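PDB 6L6J: Oxidored_FMN domain-containing protein from [Pseudomonas] geniculata N1, which acts as a 6-hydroxypseudooxynicotine amine oxidase that binds FMN, a [4Fe-4S] cluster and ADP. Local coordinates for residues M62-S67 with R149-D154; A107-P112 with T124-H129; A403-A408 with Q451-V456; S555-W560 with I579-G584; V583-A588 with V597-D602. One frame throughout, in Å; residues are numbered along the deposited sequence.

Interaction 1 of 5, residues M62-S67 with R149-D154; sequences MIHETS and RRWYRD. With SO4 (sulfate ion), chain F.
The imidazole of H64 lies flat on the indole of W151 in a face-to-face stack, its centroid 3.5 Å from that of the six-membered ring of W151 and the planes only 9° from parallel. W151 CE2 lies beneath the centre of the imidazole, while H64 CD2 sits over the indole toward its rim. On its opposite face the imidazole carries E65 OE1, offset toward the rim, so the ring is sandwiched between a carboxylate oxygen and an aromatic surface. Its edge is held at both nitrogens. NE2 donates an almost straight bond (175°) of 2.7 Å to O4 of a sulfate, probably from the crystallisation liquor, while ND1 shares a hydrogen bond of 2.9 Å with T66 OG1, which also pairs with H106. W151 NE1 reaches O3 of the same sulfate at 3.2 Å, and R150 brings NH1 to O1 and NH2 to O3, so both segments grip one anion.

Beside the stack, I63 sends CD1 over the face of Y152, 4.0 Å from the ring centroid. Y152 OH in turn bonds to the backbone of L104 and Y170, which fixes the ring against the barrel wall. H64 CG stands anti to the backbone N (chi1 -164°), the turn of the side chain that lays the imidazole on W151. Behind it, a type I turn from H64 to S67 closes through S67 N and H64 O.

The arrangement belongs to a TIM barrel of the NADH:flavin oxidoreductase family: the loop leaving strand 55-62 packs on the outer helix 142-162.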
# COMPACT_ATOMS: atom_id res chain seq x y z
N MET A 62 5.95 -15.64 12.65
CA MET A 62 5.22 -16.91 12.86
C MET A 62 5.77 -17.63 14.09
O MET A 62 7.00 -17.86 14.13
CB MET A 62 5.34 -17.80 11.62
CG MET A 62 4.74 -17.14 10.40
SD MET A 62 2.97 -16.83 10.61
CE MET A 62 2.91 -15.08 10.93
N ILE A 63 4.90 -18.04 15.01
CA ILE A 63 5.31 -18.69 16.30
C ILE A 63 5.40 -20.22 16.18
O ILE A 63 5.79 -20.84 17.18
CB ILE A 63 4.35 -18.28 17.43
CG1 ILE A 63 2.95 -18.87 17.24
CG2 ILE A 63 4.32 -16.78 17.55
CD1 ILE A 63 2.15 -18.90 18.52
N HIS A 64 5.06 -20.81 15.03
CA HIS A 64 4.99 -22.29 14.83
C HIS A 64 4.73 -22.62 13.36
O HIS A 64 4.07 -21.80 12.68
CB HIS A 64 3.90 -22.91 15.73
CG HIS A 64 4.00 -24.38 15.89
ND1 HIS A 64 3.18 -25.25 15.21
CD2 HIS A 64 4.84 -25.14 16.63
CE1 HIS A 64 3.51 -26.48 15.54
NE2 HIS A 64 4.53 -26.44 16.40
N GLU A 65 5.14 -23.82 12.93
CA GLU A 65 5.06 -24.36 11.54
C GLU A 65 3.60 -24.46 11.04
O GLU A 65 3.37 -24.45 9.79
CB GLU A 65 5.77 -25.72 11.49
CG GLU A 65 7.24 -25.67 11.88
CD GLU A 65 7.60 -25.94 13.34
OE1 GLU A 65 6.94 -25.36 14.26
OE2 GLU A 65 8.57 -26.73 13.57
N THR A 66 2.65 -24.58 11.97
CA THR A 66 1.19 -24.62 11.71
C THR A 66 0.66 -23.21 11.35
O THR A 66 -0.57 -23.10 11.08
CB THR A 66 0.42 -25.17 12.92
OG1 THR A 66 0.62 -24.35 14.09
CG2 THR A 66 0.79 -26.59 13.25
N SER A 67 1.51 -22.18 11.36
CA SER A 67 1.10 -20.79 11.03
C SER A 67 1.94 -20.21 9.89
O SER A 67 3.05 -19.76 10.18
CB SER A 67 1.16 -19.91 12.25
OG SER A 67 0.94 -18.57 11.88
N ARG A 149 0.04 -22.35 23.67
CA ARG A 149 0.54 -21.42 24.71
C ARG A 149 2.04 -21.63 24.91
O ARG A 149 2.76 -20.63 25.02
CB ARG A 149 -0.26 -21.63 25.99
CG ARG A 149 -1.70 -21.15 25.90
CD ARG A 149 -2.48 -21.59 27.12
NE ARG A 149 -1.92 -21.07 28.35
CZ ARG A 149 -2.37 -21.37 29.57
NH1 ARG A 149 -3.37 -22.22 29.72
NH2 ARG A 149 -1.81 -20.82 30.63
N ARG A 150 2.48 -22.89 24.93
CA ARG A 150 3.92 -23.25 24.92
C ARG A 150 4.58 -22.49 23.76
O ARG A 150 5.49 -21.71 24.05
CB ARG A 150 4.09 -24.77 24.88
CG ARG A 150 5.53 -25.28 24.93
CD ARG A 150 5.61 -26.81 24.95
NE ARG A 150 4.85 -27.48 23.89
CZ ARG A 150 5.32 -27.78 22.68
NH1 ARG A 150 6.56 -27.46 22.34
NH2 ARG A 150 4.55 -28.39 21.79
N TRP A 151 4.06 -22.61 22.53
CA TRP A 151 4.64 -21.98 21.31
C TRP A 151 4.77 -20.47 21.52
O TRP A 151 5.80 -19.90 21.14
CB TRP A 151 3.84 -22.25 20.03
CG TRP A 151 3.53 -23.68 19.73
CD1 TRP A 151 4.24 -24.79 20.10
CD2 TRP A 151 2.41 -24.16 18.96
NE1 TRP A 151 3.62 -25.92 19.64
CE2 TRP A 151 2.50 -25.57 18.94
CE3 TRP A 151 1.36 -23.54 18.28
CZ2 TRP A 151 1.55 -26.36 18.28
CZ3 TRP A 151 0.41 -24.33 17.67
CH2 TRP A 151 0.51 -25.72 17.67
N TYR A 152 3.75 -19.83 22.08
CA TYR A 152 3.69 -18.35 22.20
C TYR A 152 4.77 -17.94 23.20
O TYR A 152 5.75 -17.34 22.78
CB TYR A 152 2.28 -17.86 22.56
CG TYR A 152 1.78 -16.78 21.64
CD1 TYR A 152 2.52 -15.63 21.42
CD2 TYR A 152 0.57 -16.90 20.97
CE1 TYR A 152 2.08 -14.62 20.57
CE2 TYR A 152 0.11 -15.90 20.12
CZ TYR A 152 0.87 -14.76 19.91
OH TYR A 152 0.44 -13.78 19.07
N ARG A 153 4.61 -18.36 24.46
CA ARG A 153 5.61 -18.24 25.56
C ARG A 153 7.03 -18.42 24.99
O ARG A 153 7.83 -17.50 25.11
CB ARG A 153 5.26 -19.26 26.65
CG ARG A 153 6.21 -19.30 27.85
CD ARG A 153 6.04 -20.59 28.64
NE ARG A 153 6.96 -21.67 28.25
CZ ARG A 153 6.67 -22.98 28.29
NH1 ARG A 153 5.48 -23.41 28.69
NH2 ARG A 153 7.58 -23.87 27.92
N ASP A 154 7.32 -19.55 24.34
CA ASP A 154 8.68 -19.93 23.85
C ASP A 154 9.16 -18.97 22.75
O ASP A 154 10.33 -18.57 22.79
CB ASP A 154 8.73 -21.39 23.37
CG ASP A 154 8.79 -22.39 24.51
OD1 ASP A 154 8.97 -21.96 25.66
OD2 ASP A 154 8.67 -23.59 24.25
S SO4 F . 6.00 -28.89 18.88
O1 SO4 F . 6.77 -27.89 19.57
O2 SO4 F . 6.66 -30.18 19.00
O3 SO4 F . 4.68 -28.94 19.45
O4 SO4 F . 5.92 -28.54 17.48

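Interaction 2 of 5, residues A107-P112 with T124-H129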
# COMPACT_ATOMS: atom_id res chain seq x y z
N ALA A 107 -1.63 -17.74 12.82
CA ALA A 107 -2.58 -17.33 11.77
C ALA A 107 -3.91 -18.08 11.91
O ALA A 107 -4.85 -17.74 11.21
CB ALA A 107 -1.94 -17.55 10.41
N GLY A 108 -3.98 -19.08 12.79
CA GLY A 108 -5.16 -19.95 12.91
C GLY A 108 -5.71 -20.34 11.53
O GLY A 108 -4.98 -20.97 10.75
N ALA A 109 -6.94 -19.93 11.22
CA ALA A 109 -7.72 -20.36 10.04
C ALA A 109 -7.67 -19.25 8.97
O ALA A 109 -8.72 -19.01 8.34
CB ALA A 109 -9.13 -20.67 10.47
N SER A 110 -6.51 -18.63 8.79
CA SER A 110 -6.26 -17.52 7.84
C SER A 110 -5.16 -17.89 6.84
O SER A 110 -4.93 -17.09 5.91
CB SER A 110 -5.86 -16.29 8.59
OG SER A 110 -4.47 -16.31 8.90
N GLY A 111 -4.47 -19.01 7.04
CA GLY A 111 -3.38 -19.48 6.16
C GLY A 111 -3.36 -21.00 6.02
O GLY A 111 -3.89 -21.71 6.88
N PRO A 112 -2.73 -21.54 4.95
CA PRO A 112 -2.76 -22.97 4.66
C PRO A 112 -1.61 -23.79 5.26
O PRO A 112 -1.65 -24.99 5.13
CB PRO A 112 -2.65 -22.92 3.13
CG PRO A 112 -1.63 -21.84 2.88
CD PRO A 112 -1.93 -20.80 3.94
N THR A 124 -12.87 -24.43 15.50
CA THR A 124 -13.85 -25.29 14.79
C THR A 124 -13.47 -25.37 13.30
O THR A 124 -13.16 -24.30 12.72
CB THR A 124 -15.27 -24.76 15.00
OG1 THR A 124 -15.45 -24.72 16.42
CG2 THR A 124 -16.34 -25.58 14.32
N THR A 125 -13.50 -26.58 12.72
CA THR A 125 -13.00 -26.87 11.35
C THR A 125 -13.70 -25.97 10.34
O THR A 125 -14.93 -25.82 10.38
CB THR A 125 -13.17 -28.32 10.90
OG1 THR A 125 -12.44 -29.14 11.80
CG2 THR A 125 -12.62 -28.61 9.53
N LYS A 126 -12.91 -25.43 9.43
CA LYS A 126 -13.37 -24.71 8.23
C LYS A 126 -12.16 -24.61 7.29
O LYS A 126 -11.03 -24.77 7.78
CB LYS A 126 -13.90 -23.34 8.62
CG LYS A 126 -12.88 -22.36 9.21
CD LYS A 126 -13.40 -20.95 9.37
CE LYS A 126 -14.12 -20.38 8.16
NZ LYS A 126 -13.24 -20.18 6.99
N TYR A 127 -12.39 -24.35 6.00
CA TYR A 127 -11.30 -23.99 5.05
C TYR A 127 -10.75 -22.65 5.50
O TYR A 127 -11.45 -21.86 6.12
CB TYR A 127 -11.80 -24.01 3.61
CG TYR A 127 -12.25 -25.37 3.12
CD1 TYR A 127 -11.33 -26.35 2.78
CD2 TYR A 127 -13.59 -25.67 2.97
CE1 TYR A 127 -11.71 -27.59 2.31
CE2 TYR A 127 -13.99 -26.91 2.50
CZ TYR A 127 -13.05 -27.87 2.17
OH TYR A 127 -13.45 -29.09 1.72
N PRO A 128 -9.46 -22.36 5.28
CA PRO A 128 -8.90 -21.03 5.58
C PRO A 128 -9.70 -19.84 4.99
O PRO A 128 -10.20 -19.93 3.91
CB PRO A 128 -7.52 -21.10 4.91
CG PRO A 128 -7.17 -22.56 4.91
CD PRO A 128 -8.47 -23.29 4.72
N HIS A 129 -9.73 -18.71 5.69
CA HIS A 129 -10.53 -17.52 5.28
C HIS A 129 -10.09 -17.04 3.89
O HIS A 129 -10.99 -16.83 3.05
CB HIS A 129 -10.46 -16.40 6.33
CG HIS A 129 -10.52 -16.83 7.76
ND1 HIS A 129 -11.45 -17.77 8.25
CD2 HIS A 129 -9.80 -16.42 8.84
CE1 HIS A 129 -11.27 -17.91 9.55
NE2 HIS A 129 -10.25 -17.10 9.93
O HOH W 1 -7.74 -16.21 11.52
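Two irregular loops run past each other with the CA atoms of A109 and P128 4.7 Å apart, and H129 N donates to A109 O at 2.9 Å and 157°, that oxygen being less certainly placed than most. The A109 carbonyl continues over one face of the H129 imidazole, and A109 CB approaches CE1 of the ring at 3.6 Å. P128 lays its ring along the backbone of G111, with CG 3.9 Å from G111 O.

Both loops belong to the long excursion between strand 99-105 of the TIM barrel and helix 142-162, and the side chain of S110 is about 10 Å from the bound FMN.

The imidazole is held by its edge as well. K126 NZ donates to H129 ND1 at 3.3 Å, lying near the ring plane, and to Y127 O almost along the C=O axis. With ND1 accepting, NE2 is likely to carry the proton toward D180 OD1; the other oxygen of D180 takes the backbone N-H of A109, so one carboxylate spans the two loops. A water also joins H129 NE2 to A107 O. An alanine here would remove the imidazole with its bonds to K126, D180 and the water, and would probably loosen the packing on A109. S110 OG turns back to A107 O at 2.7 Å, on a lone pair in the carbonyl plane, and also meets H69 NE2.

Interaction 3 of 5, residues A403-A408 with Q451-V456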
# COMPACT_ATOMS: atom_id res chain seq x y z
N ALA A 403 12.92 11.70 -12.31
CA ALA A 403 14.28 11.78 -12.92
C ALA A 403 14.92 13.15 -12.61
O ALA A 403 16.03 13.17 -12.04
CB ALA A 403 14.19 11.54 -14.40
N ALA A 404 14.22 14.25 -12.96
CA ALA A 404 14.63 15.65 -12.72
C ALA A 404 14.95 15.82 -11.24
O ALA A 404 16.10 16.14 -10.92
CB ALA A 404 13.57 16.61 -13.16
N HIS A 405 13.98 15.53 -10.38
CA HIS A 405 14.17 15.58 -8.91
C HIS A 405 15.47 14.86 -8.54
O HIS A 405 16.31 15.50 -7.88
CB HIS A 405 12.95 15.01 -8.18
CG HIS A 405 12.98 15.23 -6.71
ND1 HIS A 405 13.68 16.26 -6.13
CD2 HIS A 405 12.39 14.57 -5.70
CE1 HIS A 405 13.52 16.22 -4.82
NE2 HIS A 405 12.72 15.18 -4.53
N THR A 406 15.65 13.62 -8.98
CA THR A 406 16.78 12.74 -8.57
C THR A 406 18.11 13.34 -9.04
O THR A 406 19.02 13.50 -8.21
CB THR A 406 16.60 11.30 -9.05
OG1 THR A 406 15.36 10.80 -8.54
CG2 THR A 406 17.72 10.39 -8.59
N LEU A 407 18.20 13.69 -10.32
CA LEU A 407 19.41 14.35 -10.91
C LEU A 407 19.67 15.68 -10.19
O LEU A 407 20.82 15.90 -9.75
CB LEU A 407 19.18 14.54 -12.42
CG LEU A 407 19.00 13.25 -13.22
CD1 LEU A 407 18.46 13.54 -14.60
CD2 LEU A 407 20.31 12.47 -13.30
N ALA A 408 18.64 16.53 -10.03
CA ALA A 408 18.74 17.83 -9.32
C ALA A 408 19.43 17.62 -7.97
O ALA A 408 20.37 18.39 -7.67
CB ALA A 408 17.39 18.47 -9.15
N GLN A 451 11.23 23.34 -7.78
CA GLN A 451 11.13 24.78 -8.16
C GLN A 451 11.91 25.69 -7.20
O GLN A 451 11.99 26.89 -7.52
CB GLN A 451 9.66 25.19 -8.27
CG GLN A 451 8.91 25.16 -6.95
CD GLN A 451 7.42 25.32 -7.14
OE1 GLN A 451 6.94 25.45 -8.27
NE2 GLN A 451 6.70 25.31 -6.04
N THR A 452 12.47 25.14 -6.11
CA THR A 452 13.29 25.86 -5.08
C THR A 452 14.78 25.50 -5.22
O THR A 452 15.56 25.77 -4.26
CB THR A 452 12.78 25.54 -3.66
OG1 THR A 452 12.87 24.13 -3.47
CG2 THR A 452 11.37 26.02 -3.42
N MET A 453 15.17 24.91 -6.35
CA MET A 453 16.56 24.44 -6.62
C MET A 453 17.13 25.25 -7.78
O MET A 453 16.55 25.24 -8.86
CB MET A 453 16.59 22.96 -6.98
CG MET A 453 15.93 22.07 -5.95
SD MET A 453 16.04 20.31 -6.34
CE MET A 453 16.23 19.63 -4.70
N PRO A 454 18.27 25.93 -7.59
CA PRO A 454 18.78 26.86 -8.60
C PRO A 454 19.34 26.13 -9.83
O PRO A 454 19.41 26.72 -10.88
CB PRO A 454 19.88 27.63 -7.86
CG PRO A 454 20.38 26.63 -6.81
CD PRO A 454 19.17 25.82 -6.43
N ASN A 455 19.68 24.84 -9.67
CA ASN A 455 20.23 23.99 -10.76
C ASN A 455 19.11 23.41 -11.64
O ASN A 455 19.47 22.75 -12.62
CB ASN A 455 21.14 22.88 -10.22
CG ASN A 455 20.55 22.06 -9.09
OD1 ASN A 455 19.82 22.59 -8.26
ND2 ASN A 455 20.90 20.78 -9.03
N VAL A 456 17.84 23.67 -11.34
CA VAL A 456 16.66 23.19 -12.13
C VAL A 456 16.01 24.38 -12.86
O VAL A 456 15.76 25.42 -12.22
CB VAL A 456 15.62 22.46 -11.26
CG1 VAL A 456 14.34 22.14 -12.03
CG2 VAL A 456 16.20 21.19 -10.65
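At A408 two kinds of contact meet: M453 and V456 lie against its methyl group and N455 against its carbonyl oxygen. The methyl group of A408 faces the loop, and there CB meets V456 CG2 at 3.3 Å and M453 SD at 3.6 Å, so a small residue on the helix allows two larger ones to come close. M453 reaches across with CG anti to its carbonyl carbon and an extended second torsion (-177°), then bends at the sulfur. That bend brings M453 CE to the edge of the H405 imidazole, 4.4 Å from CE1.

The third side chain makes the polar link. N455 ND2 donates to A408 O at 2.8 Å with an angle of 145°. The acceptor lies in the amide plane of N455, and the donor meets a lone pair in the carbonyl plane. CG of N455 sits in the crowded position between its backbone N and carbonyl carbon (chi1 50°), which swings the amide toward the helix. ND2 also bonds to Y412 O, so one amide nitrogen serves two main-chain oxygens. A type I turn from M453 to V456, closed by V456 N on M453 O, presents these side chains together.

In the Rossmann-like domain that holds ADP, this packing joins the last part of helix 398-410 to the loop between helix 441-450 and strand 456-459, an outermost strand of the parallel sheet. L450 touches both A404 and V456, and the backbone of N455 pairs with V414 on the neighbouring strand 413-417.

Interaction 4 of 5, residues S555-W560 with I579-G584; sequences SDPSPW and IEIVVG
The ring that works in this contact is the puckered, saturated pyrrolidine of P557, and the flat group beside it is the peptide that begins at the S555 carbonyl. P557 meets the other segment with two of its ring carbons: CG lies 4.3 Å from I581 CG2, and CD lies 4.1 Å from V583 CG1. The ring crosses V583 obliquely. Two residues earlier, the S555 oxygen points at the side chain of V583, 3.7 Å from CB and 3.8 Å from CG2, a van der Waals approach of a carbonyl to a branched aliphatic group.

Both segments belong to a beta-alpha-beta unit of the second alpha/beta domain. Strand 547-552 leads into the 555-560 loop, helix 567-577 follows, and the chain returns as strand 580-582, parallel to 547-552 and paired with it through the backbones of E580 and V582. I581 and V583 both present their side chains to the loop, and M574 of the helix also touches I581.

V583 holds CG1 anti to its carbonyl carbon (chi1 -65°), which aims that methyl at P557. At the end of the pair, the CA atoms of S555 and G584 come within 4.9 Å, and G584 adopts a positive phi of 39°, a conformation that suits glycine. P557 also touches Y550 and V571.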
# COMPACT_ATOMS: atom_id res chain seq x y z
N SER A 555 -13.25 -12.57 -14.02
CA SER A 555 -14.28 -13.21 -13.16
C SER A 555 -14.73 -12.27 -12.05
O SER A 555 -15.83 -12.49 -11.51
CB SER A 555 -13.77 -14.50 -12.60
OG SER A 555 -13.49 -15.39 -13.66
N ASP A 556 -13.89 -11.29 -11.70
CA ASP A 556 -14.14 -10.31 -10.62
C ASP A 556 -13.99 -8.92 -11.21
O ASP A 556 -13.17 -8.73 -12.11
CB ASP A 556 -13.19 -10.56 -9.45
CG ASP A 556 -13.44 -11.89 -8.77
OD1 ASP A 556 -14.49 -12.04 -8.15
OD2 ASP A 556 -12.58 -12.74 -8.86
N PRO A 557 -14.78 -7.91 -10.73
CA PRO A 557 -14.59 -6.53 -11.14
C PRO A 557 -13.19 -6.08 -10.70
O PRO A 557 -12.80 -6.40 -9.60
CB PRO A 557 -15.73 -5.75 -10.46
CG PRO A 557 -16.19 -6.64 -9.33
CD PRO A 557 -15.90 -8.06 -9.78
N SER A 558 -12.49 -5.37 -11.60
CA SER A 558 -11.19 -4.68 -11.38
C SER A 558 -10.22 -5.59 -10.64
O SER A 558 -9.77 -5.25 -9.55
CB SER A 558 -11.41 -3.39 -10.64
OG SER A 558 -12.16 -2.48 -11.44
N PRO A 559 -9.88 -6.75 -11.24
CA PRO A 559 -9.19 -7.85 -10.54
C PRO A 559 -8.04 -7.40 -9.64
O PRO A 559 -7.91 -7.92 -8.52
CB PRO A 559 -8.67 -8.70 -11.69
CG PRO A 559 -9.73 -8.55 -12.72
CD PRO A 559 -10.17 -7.10 -12.64
N TRP A 560 -7.25 -6.45 -10.13
CA TRP A 560 -6.01 -6.00 -9.44
C TRP A 560 -6.34 -5.45 -8.04
O TRP A 560 -5.42 -5.44 -7.17
CB TRP A 560 -5.26 -4.96 -10.28
CG TRP A 560 -3.96 -4.58 -9.65
CD1 TRP A 560 -3.59 -3.38 -9.12
CD2 TRP A 560 -2.86 -5.47 -9.41
NE1 TRP A 560 -2.33 -3.45 -8.60
CE2 TRP A 560 -1.87 -4.73 -8.75
CE3 TRP A 560 -2.63 -6.82 -9.71
CZ2 TRP A 560 -0.64 -5.29 -8.41
CZ3 TRP A 560 -1.43 -7.38 -9.34
CH2 TRP A 560 -0.45 -6.62 -8.70
N ILE A 579 -24.69 1.15 -10.48
CA ILE A 579 -23.82 0.74 -11.62
C ILE A 579 -23.93 -0.79 -11.75
O ILE A 579 -23.57 -1.53 -10.80
CB ILE A 579 -22.36 1.25 -11.46
CG1 ILE A 579 -22.27 2.77 -11.63
CG2 ILE A 579 -21.40 0.53 -12.41
CD1 ILE A 579 -20.85 3.34 -11.52
N GLU A 580 -24.43 -1.24 -12.89
CA GLU A 580 -24.55 -2.67 -13.26
C GLU A 580 -23.13 -3.27 -13.35
O GLU A 580 -22.24 -2.64 -13.99
CB GLU A 580 -25.28 -2.79 -14.59
CG GLU A 580 -26.15 -4.02 -14.68
CD GLU A 580 -27.33 -3.99 -13.73
OE1 GLU A 580 -27.65 -5.09 -13.17
OE2 GLU A 580 -27.95 -2.89 -13.57
N ILE A 581 -22.94 -4.44 -12.72
CA ILE A 581 -21.70 -5.26 -12.82
C ILE A 581 -22.01 -6.51 -13.66
O ILE A 581 -22.83 -7.34 -13.20
CB ILE A 581 -21.16 -5.62 -11.43
CG1 ILE A 581 -21.08 -4.40 -10.52
CG2 ILE A 581 -19.82 -6.33 -11.55
CD1 ILE A 581 -20.85 -4.73 -9.06
N VAL A 582 -21.35 -6.62 -14.81
CA VAL A 582 -21.28 -7.84 -15.66
C VAL A 582 -19.84 -8.38 -15.66
O VAL A 582 -18.91 -7.60 -15.92
CB VAL A 582 -21.76 -7.55 -17.10
CG1 VAL A 582 -21.77 -8.81 -17.96
CG2 VAL A 582 -23.14 -6.88 -17.12
N VAL A 583 -19.67 -9.69 -15.48
CA VAL A 583 -18.35 -10.37 -15.42
C VAL A 583 -18.29 -11.59 -16.35
O VAL A 583 -19.32 -11.94 -16.97
CB VAL A 583 -18.01 -10.75 -13.98
CG1 VAL A 583 -17.84 -9.47 -13.14
CG2 VAL A 583 -19.04 -11.70 -13.37
N GLY A 584 -17.10 -12.18 -16.47
CA GLY A 584 -16.79 -13.28 -17.40
C GLY A 584 -17.46 -13.11 -18.75
O GLY A 584 -17.94 -14.13 -19.30

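Interaction 5 of 5, residues V583-A588 with V597-D602; sequences VGTAIA and VSRLLD
A beta hairpin is formed here by strands 585-590 and 594-599, in a three-stranded antiparallel sheet with 585-590 at its edge, 594-599 in the middle and 605-609 beyond. Its central hydrogen-bonded pair is A586 with S598: A586 N donates to S598 O, and S598 N returns a bond to A586 O, both 2.9 Å and nearly along the C=O axes. At the open end L600 N reaches G584 O at 2.9 Å in a straight bond (172°).

The non-hydrogen-bonded pairs T585 with R599 and I587 with V597 direct their side chains to one face of the sheet. On it T585 CG2 packs obliquely against V597, 3.6 Å from CB. A586, whose side chain points to the other face, meets L600 CD2 with its CB at 3.9 Å.

T585 OG1 turns back to V583 O at 2.8 Å, standing above the carbonyl plane and bridging G584, where the chain bends from strand 580-582 into the hairpin. An alanine here would remove both OG1 and CG2, and would probably loosen this bend and the packing on V597. R599, bent at its third torsion (58°), curls round to D602, whose OD2 receives NH2 on its syn lone pair in a salt bridge.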
# COMPACT_ATOMS: atom_id res chain seq x y z
N VAL A 583 -19.67 -9.69 -15.48
CA VAL A 583 -18.35 -10.37 -15.42
C VAL A 583 -18.29 -11.59 -16.35
O VAL A 583 -19.32 -11.94 -16.97
CB VAL A 583 -18.01 -10.75 -13.98
CG1 VAL A 583 -17.84 -9.47 -13.14
CG2 VAL A 583 -19.04 -11.70 -13.37
N GLY A 584 -17.10 -12.18 -16.47
CA GLY A 584 -16.79 -13.28 -17.40
C GLY A 584 -17.46 -13.11 -18.75
O GLY A 584 -17.94 -14.13 -19.30
N THR A 585 -17.47 -11.88 -19.27
CA THR A 585 -18.21 -11.48 -20.50
C THR A 585 -17.29 -10.64 -21.39
O THR A 585 -16.70 -9.67 -20.89
CB THR A 585 -19.51 -10.72 -20.17
OG1 THR A 585 -20.41 -11.56 -19.48
CG2 THR A 585 -20.24 -10.25 -21.40
N ALA A 586 -17.23 -10.99 -22.67
CA ALA A 586 -16.48 -10.25 -23.71
C ALA A 586 -17.46 -9.60 -24.70
O ALA A 586 -18.59 -10.12 -24.88
CB ALA A 586 -15.52 -11.18 -24.42
N ILE A 587 -17.01 -8.53 -25.34
CA ILE A 587 -17.73 -7.85 -26.45
C ILE A 587 -17.36 -8.52 -27.78
O ILE A 587 -16.16 -8.51 -28.13
CB ILE A 587 -17.41 -6.35 -26.43
CG1 ILE A 587 -18.04 -5.69 -25.20
CG2 ILE A 587 -17.85 -5.69 -27.72
CD1 ILE A 587 -17.81 -4.20 -25.12
N ALA A 588 -18.36 -9.06 -28.48
CA ALA A 588 -18.22 -9.64 -29.84
C ALA A 588 -18.14 -8.50 -30.86
O ALA A 588 -17.27 -8.55 -31.77
CB ALA A 588 -19.38 -10.55 -30.16
N VAL A 597 -22.55 -9.30 -26.87
CA VAL A 597 -21.58 -9.85 -25.90
C VAL A 597 -21.69 -11.37 -25.89
O VAL A 597 -22.70 -11.91 -26.32
CB VAL A 597 -21.77 -9.24 -24.50
CG1 VAL A 597 -21.75 -7.73 -24.52
CG2 VAL A 597 -23.02 -9.75 -23.82
N SER A 598 -20.66 -12.03 -25.39
CA SER A 598 -20.53 -13.49 -25.24
C SER A 598 -20.04 -13.78 -23.82
O SER A 598 -19.09 -13.09 -23.40
CB SER A 598 -19.59 -14.03 -26.28
OG SER A 598 -19.42 -15.42 -26.13
N ARG A 599 -20.66 -14.73 -23.11
CA ARG A 599 -20.12 -15.25 -21.83
C ARG A 599 -18.97 -16.22 -22.13
O ARG A 599 -19.17 -17.10 -22.98
CB ARG A 599 -21.22 -15.93 -21.01
CG ARG A 599 -20.96 -15.89 -19.51
CD ARG A 599 -22.22 -16.22 -18.75
NE ARG A 599 -22.71 -17.52 -19.15
CZ ARG A 599 -23.84 -18.08 -18.71
NH1 ARG A 599 -24.63 -17.45 -17.86
NH2 ARG A 599 -24.17 -19.28 -19.15
N LEU A 600 -17.82 -16.05 -21.48
CA LEU A 600 -16.59 -16.85 -21.77
C LEU A 600 -16.79 -18.33 -21.41
O LEU A 600 -16.34 -19.16 -22.18
CB LEU A 600 -15.38 -16.21 -21.07
CG LEU A 600 -15.01 -14.81 -21.58
CD1 LEU A 600 -13.77 -14.27 -20.89
CD2 LEU A 600 -14.79 -14.82 -23.09
N LEU A 601 -17.45 -18.67 -20.31
CA LEU A 601 -17.52 -20.08 -19.87
C LEU A 601 -18.16 -20.94 -20.96
O LEU A 601 -17.69 -22.08 -21.14
CB LEU A 601 -18.33 -20.19 -18.57
CG LEU A 601 -17.64 -19.71 -17.30
CD1 LEU A 601 -18.62 -19.71 -16.12
CD2 LEU A 601 -16.42 -20.56 -16.97
N ASP A 602 -19.20 -20.44 -21.64
CA ASP A 602 -20.10 -21.28 -22.48
C ASP A 602 -20.64 -20.52 -23.70
O ASP A 602 -21.47 -21.11 -24.40
CB ASP A 602 -21.28 -21.79 -21.65
CG ASP A 602 -22.08 -20.66 -21.02
OD1 ASP A 602 -22.23 -19.60 -21.67
OD2 ASP A 602 -22.56 -20.84 -19.88

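Along the chain the contacts follow the order of the domains. Interaction 2 is nested inside the loop closed by interaction 1, both within the FMN-binding TIM barrel; their centres are 16 Å apart, and they touch where S67 OG meets A107 N. Interaction 3 lies in the Rossmann-like ADP domain, on the opposite side of the chain's centre, its centre about 51 Å from the centre of either. Interactions 4 and 5 come last, in the second alpha/beta domain, with centres 12 Å apart; they share V583 and G584, where strand 580-582 hands over to strand 585-590. Each contact thus joins parts of a single domain, while cofactor and nucleotide occupy separate parts of the chain.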